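Local coordinates for protein exosome complex component Rrp42 (Pyrococcus abyssi, PDB 2PO1) that is probably a non-catalytic subunit of the archaeal RNA-degrading exosome that helps to shape the active site of its partner Rrp41, at residues 161-171 with 184-195. Residues are numbered along the deposited sequence; the frame is centred on the assembly and turned at random.
Sequences IAALLNARVPK and LDETEPLPVEKI
A bend at chi3 (68°) folds the Arg168 side chain back over the neighbouring strand, while Thr187 holds OG1 between its own backbone N and carbonyl carbon (chi1 53°), ready to receive it. Arg168 NE then donates to Thr187 OG1 over 3.0 Å, the hydroxyl oxygen lying at the guanidinium edge, close to its plane. NH2 adds a weak, bent bond to Thr187 O, and one face of the group rests on the Glu188-Pro189 peptide. The strands themselves pair antiparallel: Val169 N donates to Glu188 O at 2.9 Å and Glu188 N to Val169 O at 2.8 Å, and Lys171 N donates to Glu186 O. Lys171 O accepts a bond from Leu184 N (2.8 Å), just before the chain turns its corner at Asp185. The side chain of Lys171, bent at chi2 and chi4, brings NZ within 2.8 Å of Glu188 OE2, a salt bridge made through the anti lone pair. A methionine in place of Lys171 would probably leave that carboxylate oxygen without its cationic mate. In this RNase PH-family fold, strand 168-174, which comes just after helix 152-166, is the middle strand of a three-stranded antiparallel sheet, and the chain leaving edge strand 186-189 runs back along that helix. Where they part, a water bridges Leu164 O and Ala167 O to Leu190 N. Leu190 spreads its methyls, CD1 to Val169 and CD2 to Ala167 and Leu164. Farther on, Val192 CG1 presses tightly on Leu165 CD2 (3.5 Å), and the side chains of Ile195 and Ile161 cross at about a right angle, CG2 of Ile195 against CG1 of Ile161, beside helix 247-275.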
ATOM      1  N   ILE C 161      13.833  21.700 -15.872  1.00 18.43           N
ATOM      2  CA  ILE C 161      15.017  21.921 -16.642  1.00 17.84           C
ATOM      3  C   ILE C 161      15.856  23.039 -16.012  1.00 19.05           C
ATOM      4  O   ILE C 161      17.102  23.025 -16.095  1.00 18.39           O
ATOM      5  CB  ILE C 161      14.728  22.175 -18.159  1.00 18.63           C
ATOM      6  CG1 ILE C 161      16.040  22.080 -18.960  1.00 17.48           C
ATOM      7  CG2 ILE C 161      14.024  23.461 -18.360  1.00 18.06           C
ATOM      8  CD1 ILE C 161      16.519  20.571 -19.024  1.00 15.48           C
ATOM      9  N   ALA C 162      15.198  24.005 -15.392  1.00 18.37           N
ATOM     10  CA  ALA C 162      15.980  25.072 -14.765  1.00 20.03           C
ATOM     11  C   ALA C 162      16.732  24.492 -13.574  1.00 19.63           C
ATOM     12  O   ALA C 162      17.855  24.887 -13.289  1.00 21.02           O
ATOM     13  CB  ALA C 162      15.076  26.267 -14.350  1.00 20.02           C
ATOM     14  N   ALA C 163      16.135  23.536 -12.864  1.00 19.23           N
ATOM     15  CA  ALA C 163      16.794  22.981 -11.681  1.00 18.38           C
ATOM     16  C   ALA C 163      18.001  22.135 -12.159  1.00 19.55           C
ATOM     17  O   ALA C 163      19.102  22.202 -11.606  1.00 21.53           O
ATOM     18  CB  ALA C 163      15.810  22.154 -10.877  1.00 18.26           C
ATOM     19  N   LEU C 164      17.823  21.393 -13.255  1.00 19.63           N
ATOM     20  CA  LEU C 164      18.914  20.558 -13.827  1.00 19.67           C
ATOM     21  C   LEU C 164      20.079  21.424 -14.309  1.00 20.90           C
ATOM     22  O   LEU C 164      21.276  21.095 -14.120  1.00 22.32           O
ATOM     23  CB  LEU C 164      18.319  19.736 -14.971  1.00 19.25           C
ATOM     24  CG  LEU C 164      17.499  18.558 -14.507  1.00 19.40           C
ATOM     25  CD1 LEU C 164      16.814  18.041 -15.721  1.00 19.89           C
ATOM     26  CD2 LEU C 164      18.461  17.487 -13.991  1.00 19.50           C
ATOM     27  N   LEU C 165      19.740  22.551 -14.920  1.00 20.22           N
ATOM     28  CA  LEU C 165      20.756  23.513 -15.329  1.00 23.11           C
ATOM     29  C   LEU C 165      21.437  24.105 -14.123  1.00 23.66           C
ATOM     30  O   LEU C 165      22.585  24.398 -14.180  1.00 21.98           O
ATOM     31  CB  LEU C 165      20.171  24.643 -16.157  1.00 22.31           C
ATOM     32  CG  LEU C 165      19.740  24.182 -17.553  1.00 21.89           C
ATOM     33  CD1 LEU C 165      18.746  25.199 -18.102  1.00 20.67           C
ATOM     34  CD2 LEU C 165      20.962  23.959 -18.459  1.00 21.93           C
ATOM     35  N   ASN C 166      20.703  24.259 -13.029  1.00 22.77           N
ATOM     36  CA  ASN C 166      21.262  24.787 -11.779  1.00 23.77           C
ATOM     37  C   ASN C 166      22.109  23.795 -10.990  1.00 24.40           C
ATOM     38  O   ASN C 166      22.835  24.176 -10.048  1.00 27.10           O
ATOM     39  CB  ASN C 166      20.096  25.198 -10.871  1.00 22.38           C
ATOM     40  CG  ASN C 166      20.548  25.719  -9.548  1.00 22.48           C
ATOM     41  OD1 ASN C 166      20.187  25.192  -8.548  1.00 23.63           O
ATOM     42  ND2 ASN C 166      21.344  26.786  -9.550  1.00 24.12           N
ATOM     43  N   ALA C 167      21.996  22.527 -11.344  1.00 23.45           N
ATOM     44  CA  ALA C 167      22.488  21.481 -10.511  1.00 23.56           C
ATOM     45  C   ALA C 167      23.979  21.494 -10.597  1.00 24.46           C
ATOM     46  O   ALA C 167      24.559  21.756 -11.666  1.00 24.08           O
ATOM     47  CB  ALA C 167      21.933  20.153 -10.949  1.00 22.78           C
ATOM     48  N   ARG C 168      24.568  21.338  -9.426  1.00 24.64           N
ATOM     49  CA  ARG C 168      25.992  21.113  -9.277  1.00 26.64           C
ATOM     50  C   ARG C 168      26.089  19.888  -8.399  1.00 27.42           C
ATOM     51  O   ARG C 168      25.528  19.844  -7.313  1.00 26.64           O
ATOM     52  CB  ARG C 168      26.702  22.311  -8.655  1.00 28.12           C
ATOM     53  CG  ARG C 168      26.793  23.462  -9.626  1.00 26.74           C
ATOM     54  CD  ARG C 168      27.867  24.428  -9.335  1.00 33.13           C
ATOM     55  NE  ARG C 168      29.229  23.869  -9.531  1.00 36.83           N
ATOM     56  CZ  ARG C 168      29.951  23.920 -10.658  1.00 39.26           C
ATOM     57  NH1 ARG C 168      29.479  24.471 -11.786  1.00 37.87           N
ATOM     58  NH2 ARG C 168      31.161  23.363 -10.662  1.00 38.74           N
ATOM     59  N   VAL C 169      26.819  18.906  -8.897  1.00 29.50           N
ATOM     60  CA  VAL C 169      26.895  17.591  -8.314  1.00 29.56           C
ATOM     61  C   VAL C 169      28.373  17.335  -8.012  1.00 31.30           C
ATOM     62  O   VAL C 169      29.240  17.914  -8.676  1.00 33.14           O
ATOM     63  CB  VAL C 169      26.287  16.538  -9.293  1.00 29.17           C
ATOM     64  CG1 VAL C 169      24.770  16.827  -9.506  1.00 27.88           C
ATOM     65  CG2 VAL C 169      27.021  16.554 -10.628  1.00 29.04           C
ATOM     66  N   PRO C 170      28.661  16.511  -6.981  1.00 31.76           N
ATOM     67  CA  PRO C 170      30.043  16.186  -6.604  1.00 33.31           C
ATOM     68  C   PRO C 170      30.775  15.590  -7.795  1.00 33.54           C
ATOM     69  O   PRO C 170      30.228  14.697  -8.460  1.00 31.69           O
ATOM     70  CB  PRO C 170      29.890  15.116  -5.522  1.00 33.03           C
ATOM     71  CG  PRO C 170      28.474  15.265  -5.014  1.00 32.54           C
ATOM     72  CD  PRO C 170      27.662  15.828  -6.129  1.00 30.46           C
ATOM     73  N   LYS C 171      31.967  16.122  -8.093  1.00 34.66           N
ATOM     74  CA  LYS C 171      32.873  15.468  -9.025  1.00 36.22           C
ATOM     75  C   LYS C 171      33.172  14.084  -8.457  1.00 36.99           C
ATOM     76  O   LYS C 171      33.410  13.910  -7.259  1.00 36.07           O
ATOM     77  CB  LYS C 171      34.193  16.222  -9.165  1.00 37.36           C
ATOM     78  CG  LYS C 171      34.129  17.448 -10.038  1.00 38.54           C
ATOM     79  CD  LYS C 171      35.395  17.617 -10.823  1.00 42.12           C
ATOM     80  CE  LYS C 171      35.306  18.698 -11.910  1.00 42.88           C
ATOM     81  NZ  LYS C 171      34.333  18.409 -13.012  1.00 46.48           N
ATOM     82  N   LEU C 184      34.388  13.763  -4.642  1.00 51.48           N
ATOM     83  CA  LEU C 184      35.150  14.953  -4.303  1.00 51.87           C
ATOM     84  C   LEU C 184      34.212  16.078  -3.854  1.00 50.22           C
ATOM     85  O   LEU C 184      33.010  15.993  -4.030  1.00 48.57           O
ATOM     86  CB  LEU C 184      36.023  15.406  -5.490  1.00 52.43           C
ATOM     87  CG  LEU C 184      36.659  14.347  -6.399  1.00 51.90           C
ATOM     88  CD1 LEU C 184      37.376  15.014  -7.549  1.00 50.24           C
ATOM     89  CD2 LEU C 184      37.601  13.405  -5.632  1.00 53.45           C
ATOM     90  N   ASP C 185      34.801  17.111  -3.263  1.00 51.58           N
ATOM     91  CA  ASP C 185      34.114  18.312  -2.823  1.00 50.36           C
ATOM     92  C   ASP C 185      33.756  19.193  -3.989  1.00 48.12           C
ATOM     93  O   ASP C 185      32.642  19.745  -4.030  1.00 47.20           O
ATOM     94  CB  ASP C 185      34.994  19.103  -1.860  1.00 53.39           C
ATOM     95  CG  ASP C 185      34.983  18.525  -0.459  1.00 56.26           C
ATOM     96  OD1 ASP C 185      34.034  17.767  -0.116  1.00 56.09           O
ATOM     97  OD2 ASP C 185      35.931  18.846   0.295  1.00 61.43           O
ATOM     98  N   GLU C 186      34.699  19.323  -4.926  1.00 47.06           N
ATOM     99  CA  GLU C 186      34.478  20.027  -6.189  1.00 43.93           C
ATOM    100  C   GLU C 186      33.236  19.482  -6.857  1.00 40.53           C
ATOM    101  O   GLU C 186      32.994  18.268  -6.884  1.00 38.62           O
ATOM    102  CB  GLU C 186      35.679  19.876  -7.137  1.00 45.66           C
ATOM    103  CG  GLU C 186      35.707  20.851  -8.321  1.00 43.93           C
ATOM    104  CD  GLU C 186      36.778  20.519  -9.370  1.00 47.90           C
ATOM    105  OE1 GLU C 186      37.816  19.905  -9.019  1.00 46.86           O
ATOM    106  OE2 GLU C 186      36.591  20.889 -10.547  1.00 47.99           O
ATOM    107  N   THR C 187      32.447  20.394  -7.398  1.00 37.87           N
ATOM    108  CA  THR C 187      31.217  20.015  -8.024  1.00 35.37           C
ATOM    109  C   THR C 187      31.344  20.361  -9.491  1.00 34.69           C
ATOM    110  O   THR C 187      32.293  20.989  -9.910  1.00 35.80           O
ATOM    111  CB  THR C 187      29.999  20.697  -7.363  1.00 33.96           C
ATOM    112  OG1 THR C 187      30.220  22.111  -7.324  1.00 34.69           O
ATOM    113  CG2 THR C 187      29.810  20.186  -5.950  1.00 33.66           C
ATOM    114  N   GLU C 188      30.397  19.897 -10.281  1.00 32.90           N
ATOM    115  CA  GLU C 188      30.408  20.193 -11.696  1.00 32.84           C
ATOM    116  C   GLU C 188      28.984  20.213 -12.085  1.00 29.86           C
ATOM    117  O   GLU C 188      28.150  19.656 -11.372  1.00 29.03           O
ATOM    118  CB  GLU C 188      31.122  19.067 -12.441  1.00 33.71           C
ATOM    119  CG  GLU C 188      30.673  17.725 -11.929  1.00 33.03           C
ATOM    120  CD  GLU C 188      31.140  16.570 -12.744  1.00 36.31           C
ATOM    121  OE1 GLU C 188      30.362  15.628 -12.829  1.00 38.49           O
ATOM    122  OE2 GLU C 188      32.270  16.572 -13.266  1.00 37.25           O
ATOM    123  N   PRO C 189      28.668  20.811 -13.235  1.00 29.57           N
ATOM    124  CA  PRO C 189      27.266  20.712 -13.632  1.00 27.59           C
ATOM    125  C   PRO C 189      26.914  19.305 -14.066  1.00 25.76           C
ATOM    126  O   PRO C 189      27.803  18.459 -14.234  1.00 26.81           O
ATOM    127  CB  PRO C 189      27.178  21.598 -14.865  1.00 28.24           C
ATOM    128  CG  PRO C 189      28.471  22.429 -14.841  1.00 30.07           C
ATOM    129  CD  PRO C 189      29.476  21.588 -14.187  1.00 31.60           C
ATOM    130  N   LEU C 190      25.639  19.085 -14.302  1.00 23.03           N
ATOM    131  CA  LEU C 190      25.158  17.791 -14.787  1.00 22.86           C
ATOM    132  C   LEU C 190      25.314  17.913 -16.304  1.00 23.49           C
ATOM    133  O   LEU C 190      25.503  19.024 -16.797  1.00 22.91           O
ATOM    134  CB  LEU C 190      23.703  17.643 -14.363  1.00 19.80           C
ATOM    135  CG  LEU C 190      23.106  16.479 -13.553  1.00 21.69           C
ATOM    136  CD1 LEU C 190      24.043  15.550 -12.879  1.00 15.53           C
ATOM    137  CD2 LEU C 190      21.909  16.984 -12.649  1.00 19.21           C
ATOM    138  N   PRO C 191      25.358  16.787 -17.043  1.00 24.22           N
ATOM    139  CA  PRO C 191      25.547  17.079 -18.469  1.00 25.69           C
ATOM    140  C   PRO C 191      24.226  17.487 -19.108  1.00 25.30           C
ATOM    141  O   PRO C 191      23.556  16.653 -19.715  1.00 24.86           O
ATOM    142  CB  PRO C 191      26.096  15.759 -19.022  1.00 26.28           C
ATOM    143  CG  PRO C 191      25.545  14.700 -18.087  1.00 24.88           C
ATOM    144  CD  PRO C 191      25.374  15.336 -16.746  1.00 23.68           C
ATOM    145  N   VAL C 192      23.837  18.754 -18.921  1.00 24.67           N
ATOM    146  CA  VAL C 192      22.588  19.244 -19.469  1.00 25.08           C
ATOM    147  C   VAL C 192      22.890  19.871 -20.825  1.00 27.04           C
ATOM    148  O   VAL C 192      23.617  20.870 -20.939  1.00 27.36           O
ATOM    149  CB  VAL C 192      21.869  20.278 -18.574  1.00 23.83           C
ATOM    150  CG1 VAL C 192      20.501  20.590 -19.153  1.00 23.35           C
ATOM    151  CG2 VAL C 192      21.715  19.775 -17.133  1.00 24.60           C
ATOM    152  N   GLU C 193      22.318  19.291 -21.861  1.00 27.55           N
ATOM    153  CA  GLU C 193      22.709  19.671 -23.199  1.00 28.72           C
ATOM    154  C   GLU C 193      21.634  20.300 -24.033  1.00 30.05           C
ATOM    155  O   GLU C 193      21.919  20.930 -25.030  1.00 31.96           O
ATOM    156  CB  GLU C 193      23.239  18.451 -23.867  1.00 30.40           C
ATOM    157  CG  GLU C 193      24.332  17.914 -23.028  1.00 32.12           C
ATOM    158  CD  GLU C 193      25.049  16.783 -23.664  1.00 33.29           C
ATOM    159  OE1 GLU C 193      24.486  16.193 -24.597  1.00 34.21           O
ATOM    160  OE2 GLU C 193      26.168  16.484 -23.207  1.00 35.26           O
ATOM    161  N   LYS C 194      20.385  20.181 -23.603  1.00 30.13           N
ATOM    162  CA  LYS C 194      19.296  20.784 -24.345  1.00 30.37           C
ATOM    163  C   LYS C 194      18.403  21.420 -23.317  1.00 28.62           C
ATOM    164  O   LYS C 194      18.506  21.106 -22.122  1.00 27.97           O
ATOM    165  CB  LYS C 194      18.589  19.711 -25.177  1.00 30.39           C
ATOM    166  CG  LYS C 194      19.125  19.684 -26.604  1.00 35.83           C
ATOM    167  CD  LYS C 194      18.867  18.356 -27.251  1.00 39.62           C
ATOM    168  CE  LYS C 194      20.097  17.905 -28.069  1.00 42.48           C
ATOM    169  NZ  LYS C 194      20.344  16.474 -27.552  1.00 43.71           N
ATOM    170  N   ILE C 195      17.556  22.350 -23.751  1.00 28.06           N
ATOM    171  CA  ILE C 195      16.625  22.974 -22.820  1.00 26.41           C
ATOM    172  C   ILE C 195      15.163  22.832 -23.254  1.00 25.89           C
ATOM    173  O   ILE C 195      14.553  23.806 -23.641  1.00 26.42           O
ATOM    174  CB  ILE C 195      16.992  24.459 -22.480  1.00 27.04           C
ATOM    175  CG1 ILE C 195      18.398  24.529 -21.947  1.00 25.29           C
ATOM    176  CG2 ILE C 195      16.040  25.046 -21.394  1.00 24.20           C
ATOM    177  CD1 ILE C 195      19.039  25.861 -22.212  1.00 29.50           C
TER
HETATM  178  O   HOH W   1      23.881  20.979 -14.123  1.00 19.65           O